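Local structure of probable porin (Pseudomonas aeruginosa, 2Y0H) at residues 245-250 and 264-269. The protein probably acts as a porin of the OprD family, letting small solutes cross the outer membrane through its beta-barrel. Residues are numbered along the deposited sequence; the frame is centred on the assembly and turned at random.
Sequences NRNLNA and GVQKMI. With C8E ((hydroxyethyloxy)tri(ethyloxy)octane), chain M.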
ATOM      1  N   ASN A 245      15.500  11.301  -7.541  1.00 24.88           N
ATOM      2  CA  ASN A 245      14.748  10.238  -8.198  1.00 27.80           C
ATOM      3  C   ASN A 245      13.534  10.775  -8.920  1.00 29.40           C
ATOM      4  O   ASN A 245      12.742  11.543  -8.371  1.00 24.70           O
ATOM      5  CB  ASN A 245      14.277   9.184  -7.195  1.00 28.86           C
ATOM      6  CG  ASN A 245      13.467   8.056  -7.846  1.00 27.69           C
ATOM      7  OD1 ASN A 245      12.259   8.179  -8.077  1.00 25.35           O
ATOM      8  ND2 ASN A 245      14.128   6.946  -8.111  1.00 25.88           N
ATOM      9  N   ARG A 246      13.401  10.371 -10.169  1.00 31.30           N
ATOM     10  CA  ARG A 246      12.140  10.521 -10.847  1.00 31.67           C
ATOM     11  C   ARG A 246      11.697   9.100 -11.104  1.00 29.90           C
ATOM     12  O   ARG A 246      12.520   8.212 -11.366  1.00 27.13           O
ATOM     13  CB  ARG A 246      12.287  11.372 -12.113  1.00 35.64           C
ATOM     14  CG  ARG A 246      12.941  12.731 -11.805  1.00 42.13           C
ATOM     15  CD  ARG A 246      12.839  13.733 -12.936  1.00 50.22           C
ATOM     16  NE  ARG A 246      13.338  13.218 -14.209  1.00 65.22           N
ATOM     17  CZ  ARG A 246      14.621  13.195 -14.563  1.00 63.64           C
ATOM     18  NH1 ARG A 246      15.548  13.644 -13.726  1.00 63.37           N
ATOM     19  NH2 ARG A 246      14.971  12.713 -15.752  1.00 58.89           N
ATOM     20  N   ASN A 247      10.393   8.889 -10.973  1.00 28.52           N
ATOM     21  CA  ASN A 247       9.795   7.569 -11.056  1.00 29.06           C
ATOM     22  C   ASN A 247       8.651   7.632 -12.066  1.00 30.89           C
ATOM     23  O   ASN A 247       7.647   8.304 -11.808  1.00 29.08           O
ATOM     24  CB  ASN A 247       9.288   7.162  -9.660  1.00 29.19           C
ATOM     25  CG  ASN A 247       8.435   5.887  -9.677  1.00 30.00           C
ATOM     26  OD1 ASN A 247       8.087   5.362 -10.739  1.00 27.57           O
ATOM     27  ND2 ASN A 247       8.099   5.391  -8.487  1.00 29.22           N
ATOM     28  N   LEU A 248       8.827   6.973 -13.220  1.00 29.62           N
ATOM     29  CA  LEU A 248       7.781   6.859 -14.253  1.00 28.79           C
ATOM     30  C   LEU A 248       7.265   5.422 -14.314  1.00 28.20           C
ATOM     31  O   LEU A 248       8.021   4.492 -14.597  1.00 29.35           O
ATOM     32  CB  LEU A 248       8.319   7.216 -15.638  1.00 31.51           C
ATOM     33  CG  LEU A 248       8.805   8.627 -15.972  1.00 38.17           C
ATOM     34  CD1 LEU A 248       9.631   9.219 -14.853  1.00 40.91           C
ATOM     35  CD2 LEU A 248       9.620   8.582 -17.258  1.00 43.68           C
ATOM     36  N   ASN A 249       5.982   5.233 -14.053  1.00 26.51           N
ATOM     37  CA  ASN A 249       5.419   3.893 -14.090  1.00 27.09           C
ATOM     38  C   ASN A 249       3.967   3.902 -14.546  1.00 28.40           C
ATOM     39  O   ASN A 249       3.225   4.857 -14.284  1.00 29.03           O
ATOM     40  CB  ASN A 249       5.595   3.164 -12.747  1.00 25.82           C
ATOM     41  CG  ASN A 249       4.758   3.769 -11.632  1.00 26.58           C
ATOM     42  OD1 ASN A 249       3.649   3.321 -11.363  1.00 26.47           O
ATOM     43  ND2 ASN A 249       5.293   4.790 -10.974  1.00 27.52           N
ATOM     44  N   ALA A 250       3.577   2.842 -15.247  1.00 26.43           N
ATOM     45  CA  ALA A 250       2.240   2.749 -15.820  1.00 28.26           C
ATOM     46  C   ALA A 250       1.754   1.308 -15.811  1.00 29.25           C
ATOM     47  O   ALA A 250       2.527   0.378 -16.003  1.00 30.62           O
ATOM     48  CB  ALA A 250       2.223   3.312 -17.244  1.00 27.07           C
ATOM     49  N   GLY A 264       2.807  -3.796 -17.268  1.00 26.99           N
ATOM     50  CA  GLY A 264       3.327  -2.685 -16.511  1.00 26.46           C
ATOM     51  C   GLY A 264       4.730  -2.343 -16.950  1.00 30.19           C
ATOM     52  O   GLY A 264       5.528  -3.231 -17.293  1.00 30.10           O
ATOM     53  N   VAL A 265       5.024  -1.051 -16.973  1.00 27.79           N
ATOM     54  CA  VAL A 265       6.378  -0.577 -17.205  1.00 26.22           C
ATOM     55  C   VAL A 265       6.717   0.418 -16.104  1.00 27.66           C
ATOM     56  O   VAL A 265       5.853   1.162 -15.643  1.00 28.90           O
ATOM     57  CB  VAL A 265       6.543   0.116 -18.590  1.00 31.01           C
ATOM     58  CG1 VAL A 265       6.368  -0.877 -19.702  1.00 30.12           C
ATOM     59  CG2 VAL A 265       5.549   1.264 -18.747  1.00 33.21           C
ATOM     60  N   GLN A 266       7.984   0.446 -15.708  1.00 26.06           N
ATOM     61  CA  GLN A 266       8.425   1.244 -14.571  1.00 28.61           C
ATOM     62  C   GLN A 266       9.885   1.606 -14.794  1.00 27.97           C
ATOM     63  O   GLN A 266      10.683   0.773 -15.233  1.00 29.69           O
ATOM     64  CB  GLN A 266       8.261   0.436 -13.275  1.00 25.39           C
ATOM     65  CG  GLN A 266       8.558   1.173 -11.965  1.00 24.16           C
ATOM     66  CD  GLN A 266       7.855   0.513 -10.785  1.00 30.93           C
ATOM     67  OE1 GLN A 266       6.617   0.551 -10.688  1.00 28.35           O
ATOM     68  NE2 GLN A 266       8.631  -0.131  -9.900  1.00 27.49           N
ATOM     69  N   LYS A 267      10.233   2.841 -14.474  1.00 29.29           N
ATOM     70  CA  LYS A 267      11.571   3.332 -14.736  1.00 33.32           C
ATOM     71  C   LYS A 267      12.046   4.300 -13.633  1.00 30.89           C
ATOM     72  O   LYS A 267      11.431   5.332 -13.394  1.00 32.72           O
ATOM     73  CB  LYS A 267      11.575   3.998 -16.111  1.00 32.99           C
ATOM     74  CG  LYS A 267      12.910   4.505 -16.597  1.00 44.20           C
ATOM     75  CD  LYS A 267      12.791   5.036 -18.038  1.00 51.31           C
ATOM     76  CE  LYS A 267      12.371   3.936 -19.042  1.00 59.71           C
ATOM     77  NZ  LYS A 267      10.918   3.528 -18.987  1.00 55.81           N
ATOM     78  N   MET A 268      13.124   3.932 -12.952  1.00 27.92           N
ATOM     79  CA  MET A 268      13.787   4.813 -11.986  1.00 31.44           C
ATOM     80  C   MET A 268      14.840   5.648 -12.715  1.00 31.46           C
ATOM     81  O   MET A 268      15.660   5.117 -13.467  1.00 31.47           O
ATOM     82  CB  MET A 268      14.474   4.004 -10.876  1.00 25.38           C
ATOM     83  CG  MET A 268      13.562   3.054 -10.099  1.00 26.31           C
ATOM     84  SD  MET A 268      12.265   3.939  -9.174  1.00 29.46           S
ATOM     85  CE  MET A 268      10.827   3.468 -10.147  1.00 27.10           C
ATOM     86  N   ILE A 269      14.813   6.954 -12.484  1.00 32.92           N
ATOM     87  CA  ILE A 269      15.777   7.867 -13.082  1.00 28.88           C
ATOM     88  C   ILE A 269      16.430   8.696 -11.996  1.00 34.22           C
ATOM     89  O   ILE A 269      15.746   9.235 -11.113  1.00 29.18           O
ATOM     90  CB  ILE A 269      15.087   8.804 -14.067  1.00 35.46           C
ATOM     91  CG1 ILE A 269      14.341   7.978 -15.129  1.00 34.02           C
ATOM     92  CG2 ILE A 269      16.099   9.758 -14.688  1.00 37.92           C
ATOM     93  CD1 ILE A 269      13.233   8.729 -15.848  1.00 38.04           C
TER
HETATM   94  C1  C8E M1401       7.048   4.984 -18.541  1.00 43.96           C
HETATM   95  C2  C8E M1401       5.824   5.163 -17.640  1.00 39.61           C
HETATM   96  C3  C8E M1401       4.777   6.052 -18.311  1.00 43.20           C
HETATM   97  C4  C8E M1401       4.951   7.514 -17.902  1.00 42.34           C
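Met268 reaches across to two asparagines of the neighbouring strand, Asn245 and Asn247, its SD taking a weak, nearly straight hydrogen bond from Asn245 ND2 at 3.7 Å while its methyl CE rests on the amide of Asn247, 3.4 Å from both CG and OD1. The two strands, 244-256 and 259-269, form an antiparallel hairpin in the wall of the OprD-family barrel. Three hydrogen-bonded pairs, Arg246 with Ile269, Leu248 with Lys267 and Ala250 with Val265, each contribute two backbone bonds. The non-hydrogen-bonded pair Asn249 and Gln266 comes closest, with CA atoms 4.0 Å apart, and the two side chains run side by side with amide planes 81° apart; Gln266 OE1 lies 3.5 Å from Asn249 CB.

The asparagines, Gln266 and Met268 share a buried, largely polar face lined by a loop that includes Phe274 and Val285. Asn245 ND2 also bonds to Asp272 O, Asn249 OD1 accepts from Ala286 N, and Gln266 bonds to Asn287 N and Phe294 O. Between neighbours on one strand, Asn249 ND2 donates to Asn247 OD1 from above the side-chain carbonyl plane of Asn247; CG of Asn249 sits between the backbone N and carbonyl carbon (chi1 68°), and chi2 of 94° then sets the amide that donates.

The other face meets detergent, consistent with the lipid-facing side of the barrel. An octyl-tail fragment touches Leu248 CB, Ala250 CB and Val265 CG2. Farther along, Ile269 CD1 packs 3.8 Å from Leu248 CD1, and its CG2 lies over one face of the Arg246 guanidinium, 3.3 Å from NH2.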